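Local coordinates for polycomb protein Pcl (Drosophila melanogaster, PDB 5OQD), which helps to establish Polycomb repression of homeotic genes as a component of the Esc/E(z) complex, which methylates histone H3, and binds chromatin and DNA, at the zinc ion site. Residues are numbered along the deposited sequence; one frame, centred on the assembly and turned at random.

Site 1: the zinc ion site. Residues 45, 47-50, 52, 75, 77-78. With ZN (zinc ion), chain B.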
loop_
_atom_site.group_PDB
_atom_site.type_symbol
_atom_site.label_atom_id
_atom_site.label_comp_id
_atom_site.label_asym_id
_atom_site.label_seq_id
_atom_site.Cartn_x
_atom_site.Cartn_y
_atom_site.Cartn_z
ATOM N N CYS A 45 -6.454 -4.935 12.868
ATOM C CA CYS A 45 -7.886 -5.210 12.894
ATOM C C CYS A 45 -8.676 -3.905 12.894
ATOM O O CYS A 45 -8.293 -2.940 13.556
ATOM C CB CYS A 45 -8.252 -6.054 14.116
ATOM S SG CYS A 45 -10.009 -6.491 14.245
ATOM N N LYS A 47 -11.938 -3.547 13.945
ATOM C CA LYS A 47 -12.664 -3.472 15.216
ATOM C C LYS A 47 -11.916 -3.315 16.559
ATOM O O LYS A 47 -12.270 -2.465 17.361
ATOM C CB LYS A 47 -13.710 -4.579 15.285
ATOM C CG LYS A 47 -14.930 -4.265 14.441
ATOM C CD LYS A 47 -15.897 -5.425 14.374
ATOM C CE LYS A 47 -17.231 -4.975 13.819
ATOM N NZ LYS A 47 -18.220 -6.081 13.823
ATOM N N CYS A 48 -10.869 -4.104 16.772
ATOM C CA CYS A 48 -10.124 -4.134 18.030
ATOM C C CYS A 48 -8.862 -3.278 17.957
ATOM O O CYS A 48 -8.273 -2.939 18.985
ATOM C CB CYS A 48 -9.761 -5.574 18.405
ATOM S SG CYS A 48 -8.483 -6.334 17.376
ATOM N N ARG A 49 -8.454 -2.951 16.733
ATOM C CA ARG A 49 -7.304 -2.085 16.466
ATOM C C ARG A 49 -5.979 -2.671 16.951
ATOM O O ARG A 49 -5.005 -1.944 17.143
ATOM C CB ARG A 49 -7.519 -0.704 17.090
ATOM C CG ARG A 49 -8.853 -0.068 16.731
ATOM C CD ARG A 49 -8.994 1.312 17.342
ATOM N NE ARG A 49 -10.332 1.859 17.141
ATOM C CZ ARG A 49 -10.748 3.013 17.650
ATOM N NH1 ARG A 49 -9.930 3.742 18.396
ATOM N NH2 ARG A 49 -11.983 3.434 17.416
ATOM N N ASN A 50 -5.942 -3.986 17.141
ATOM C CA ASN A 50 -4.694 -4.670 17.461
ATOM C C ASN A 50 -3.947 -5.050 16.187
ATOM O O ASN A 50 -4.547 -5.175 15.120
ATOM C CB ASN A 50 -4.955 -5.916 18.311
ATOM C CG ASN A 50 -5.330 -5.578 19.743
ATOM O OD1 ASN A 50 -4.759 -4.673 20.350
ATOM N ND2 ASN A 50 -6.301 -6.302 20.286
ATOM N N PHE A 52 -1.478 -7.663 13.928
ATOM C CA PHE A 52 -1.313 -9.104 13.764
ATOM C C PHE A 52 -0.254 -9.434 12.718
ATOM O O PHE A 52 -0.162 -8.765 11.689
ATOM C CB PHE A 52 -2.641 -9.753 13.357
ATOM C CG PHE A 52 -3.736 -9.610 14.378
ATOM C CD1 PHE A 52 -4.468 -8.439 14.476
ATOM C CD2 PHE A 52 -4.048 -10.659 15.225
ATOM C CE1 PHE A 52 -5.479 -8.310 15.408
ATOM C CE2 PHE A 52 -5.058 -10.538 16.160
ATOM C CZ PHE A 52 -5.776 -9.361 16.253
ATOM N N CYS A 75 -10.179 -9.519 12.852
ATOM C CA CYS A 75 -9.731 -10.784 13.429
ATOM C C CYS A 75 -10.896 -11.684 13.836
ATOM O O CYS A 75 -12.059 -11.283 13.773
ATOM C CB CYS A 75 -8.826 -10.530 14.639
ATOM S SG CYS A 75 -9.677 -9.853 16.086
ATOM N N VAL A 77 -11.606 -12.719 16.787
ATOM C CA VAL A 77 -12.193 -12.272 18.045
ATOM C C VAL A 77 -13.315 -11.269 17.801
ATOM O O VAL A 77 -14.390 -11.362 18.392
ATOM C CB VAL A 77 -11.137 -11.630 18.965
ATOM C CG1 VAL A 77 -11.742 -11.301 20.322
ATOM C CG2 VAL A 77 -9.941 -12.560 19.124
ATOM N N CYS A 78 -13.060 -10.316 16.913
ATOM C CA CYS A 78 -14.003 -9.234 16.654
ATOM C C CYS A 78 -15.077 -9.618 15.640
ATOM O O CYS A 78 -16.108 -8.956 15.546
ATOM C CB CYS A 78 -13.257 -7.989 16.164
ATOM S SG CYS A 78 -12.059 -7.317 17.335
HETATM ZN ZN ZN B . -10.015 -7.667 16.396
#

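Site 2: the zinc ion site. Residues 30-32, 34-35, 52-53, 56. With ZN (zinc ion), chain C.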
loop_
_atom_site.group_PDB
_atom_site.type_symbol
_atom_site.label_atom_id
_atom_site.label_comp_id
_atom_site.label_asym_id
_atom_site.label_seq_id
_atom_site.Cartn_x
_atom_site.Cartn_y
_atom_site.Cartn_z
ATOM N N CYS A 30 2.084 -8.650 18.599
ATOM C CA CYS A 30 0.956 -9.452 18.152
ATOM C C CYS A 30 0.485 -10.321 19.314
ATOM O O CYS A 30 1.162 -10.410 20.339
ATOM C CB CYS A 30 1.348 -10.310 16.949
ATOM S SG CYS A 30 0.071 -11.437 16.358
ATOM N N TYR A 31 -0.665 -10.968 19.155
ATOM C CA TYR A 31 -1.209 -11.806 20.219
ATOM C C TYR A 31 -0.344 -13.045 20.441
ATOM O O TYR A 31 -0.474 -13.732 21.455
ATOM C CB TYR A 31 -2.651 -12.214 19.905
ATOM C CG TYR A 31 -2.780 -13.282 18.841
ATOM C CD1 TYR A 31 -2.823 -12.947 17.494
ATOM C CD2 TYR A 31 -2.867 -14.626 19.184
ATOM C CE1 TYR A 31 -2.942 -13.917 16.518
ATOM C CE2 TYR A 31 -2.986 -15.605 18.216
ATOM C CZ TYR A 31 -3.022 -15.245 16.884
ATOM O OH TYR A 31 -3.142 -16.218 15.918
ATOM N N CYS A 32 0.539 -13.323 19.488
ATOM C CA CYS A 32 1.468 -14.440 19.602
ATOM C C CYS A 32 2.534 -14.155 20.656
ATOM O O CYS A 32 3.129 -15.077 21.215
ATOM C CB CYS A 32 2.127 -14.731 18.251
ATOM S SG CYS A 32 3.136 -13.376 17.606
ATOM N N LYS A 34 5.186 -12.074 20.030
ATOM C CA LYS A 34 6.384 -11.602 19.347
ATOM C C LYS A 34 6.141 -10.255 18.670
ATOM O O LYS A 34 5.031 -9.979 18.214
ATOM C CB LYS A 34 6.852 -12.630 18.316
ATOM N N PRO A 35 7.181 -9.409 18.610
ATOM C CA PRO A 35 7.076 -8.106 17.941
ATOM C C PRO A 35 7.069 -8.235 16.419
ATOM O O PRO A 35 7.131 -9.348 15.896
ATOM C CB PRO A 35 8.328 -7.369 18.420
ATOM C CG PRO A 35 9.308 -8.453 18.694
ATOM C CD PRO A 35 8.502 -9.603 19.232
ATOM N N PHE A 52 -1.478 -7.663 13.928
ATOM C CA PHE A 52 -1.313 -9.104 13.764
ATOM C C PHE A 52 -0.254 -9.434 12.718
ATOM O O PHE A 52 -0.162 -8.765 11.689
ATOM C CB PHE A 52 -2.641 -9.753 13.357
ATOM C CG PHE A 52 -3.736 -9.610 14.378
ATOM C CD1 PHE A 52 -4.468 -8.439 14.476
ATOM C CD2 PHE A 52 -4.048 -10.659 15.225
ATOM C CE1 PHE A 52 -5.479 -8.310 15.408
ATOM C CE2 PHE A 52 -5.058 -10.538 16.160
ATOM C CZ PHE A 52 -5.776 -9.361 16.253
ATOM N N HIS A 53 0.545 -10.465 12.980
ATOM C CA HIS A 53 1.398 -11.024 11.939
ATOM C C HIS A 53 0.508 -11.761 10.949
ATOM O O HIS A 53 -0.462 -12.403 11.350
ATOM C CB HIS A 53 2.450 -11.974 12.516
ATOM C CG HIS A 53 3.388 -11.332 13.490
ATOM N ND1 HIS A 53 3.469 -11.719 14.811
ATOM C CD2 HIS A 53 4.294 -10.337 13.334
ATOM C CE1 HIS A 53 4.380 -10.988 15.426
ATOM N NE2 HIS A 53 4.895 -10.141 14.553
ATOM N N CYS A 56 0.487 -15.198 11.733
ATOM C CA CYS A 56 -0.297 -15.435 12.939
ATOM C C CYS A 56 -1.790 -15.305 12.653
ATOM O O CYS A 56 -2.622 -15.448 13.547
ATOM C CB CYS A 56 0.115 -14.469 14.047
ATOM S SG CYS A 56 1.795 -14.712 14.657
HETATM ZN ZN ZN C . 1.926 -12.710 15.718
#

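Site 1: the zinc ion site
The backbone turns tightly after Cys45, with Lys47 and Cys48 in helical torsions, and Arg49 then takes left-handed values (phi 64°, psi 21°), while Val77 and Cys78 repeat the helical turn after Cys75. Two CxxC motifs, Cys45 to Cys48 and Cys75 to Cys78, thus face each other across a zinc ion held by four cysteine sulfurs in a nearly tetrahedral shell. Cys45 enters with SG anti to its backbone N (chi1 -179°), its sulfur 2.5 Å from ZN. Cys48 and Cys75 both have SG tucked between the backbone N and C, and Cys75 SG lies 2.2 Å from ZN. Cys78 differs, its SG anti to the carbonyl carbon and 2.3 Å from ZN. Backbone amides grip the sulfurs. Cys45 SG accepts two nearly straight hydrogen bonds, from Cys48 N within its own turn and from Cys75 N at 3.3 Å, which ties the two CxxC turns together. Asn50 N points to Cys48 SG at 3.5 Å, and Cys78 N likewise to Cys75 SG; these N-H groups probably offset negative charge on the sulfurs, if they are thiolates as is usual. Phe52 comes obliquely, its CZ corner nearest, 4.6 Å from ZN. An alanine in place of Cys45 would remove a zinc ligand and the acceptor for both amides, and would probably loosen both turns. This structural Cys4 centre of the second PHD finger holds the two CxxC segments together.

Site 2: the zinc ion site
One ring, His53, binds the metal, and two more, Tyr31 and Phe52, meet beside it; their contacts are made largely at the edges. The His53 imidazole has Cys32 SG and the Lys34 and Pro35 backbone carbons at its rim, in the ring plane. The phenol of Tyr31 has Cys56 O at its edge, likewise in plane, and Tyr31 CE1 in turn meets the edge of the Phe52 ring. His53 binds zinc through ND1, 2.0 Å from ZN, with CG anti to the carbonyl carbon (chi1 -61°). On the far side of CE1, the other ring nitrogen, NE2, gives a hydrogen bond to Pro35 O at 2.7 Å. That bond leaves near the ring plane but is bent, 136° at the hydrogen, and reaches the carbonyl from above its plane; it should restrain ring rotation and may polarise the imidazole towards the metal. Cys30, Cys32 and Cys56 complete a nearly tetrahedral shell, with Cys56 SG 2.3 Å from ZN. Their side chains leave the backbone differently: Cys30 SG is anti to N (chi1 176°), Cys32 SG is tucked between the backbone N and C, and Cys56 SG is anti to the carbonyl carbon. The His53 amide N donates to Cys30 SG at 3.5 Å, and Lys34 N to Cys32 SG at 3.4 Å. In the second shell, Tyr31 OH donates a hydrogen bond to Cys56 O at 2.5 Å in the carbonyl plane, linking the segment of Cys30 and Cys32 to that of Cys56. This zinc centre of three cysteines and one histidine fastens the PHD finger's N-terminal loop of residues 30-35 to strand 51-53 and to the loop that carries Cys56.

Sites 1 and 2 are the paired zinc centres of one PHD finger, with the centres of their C-alpha atoms about 12 Å apart. Their ligands alternate along the chain: the first pair of site 2 precedes the first pair of site 1, and each centre is completed in the same order further on. This is the cross-brace topology of the family. Phe52 belongs to both: its ring points to site 1 and also touches site 2 at its edge, while its backbone leads into the His53 ligand. Losing either metal would therefore probably disturb the other half of this small domain, which precedes the winged-helix domain.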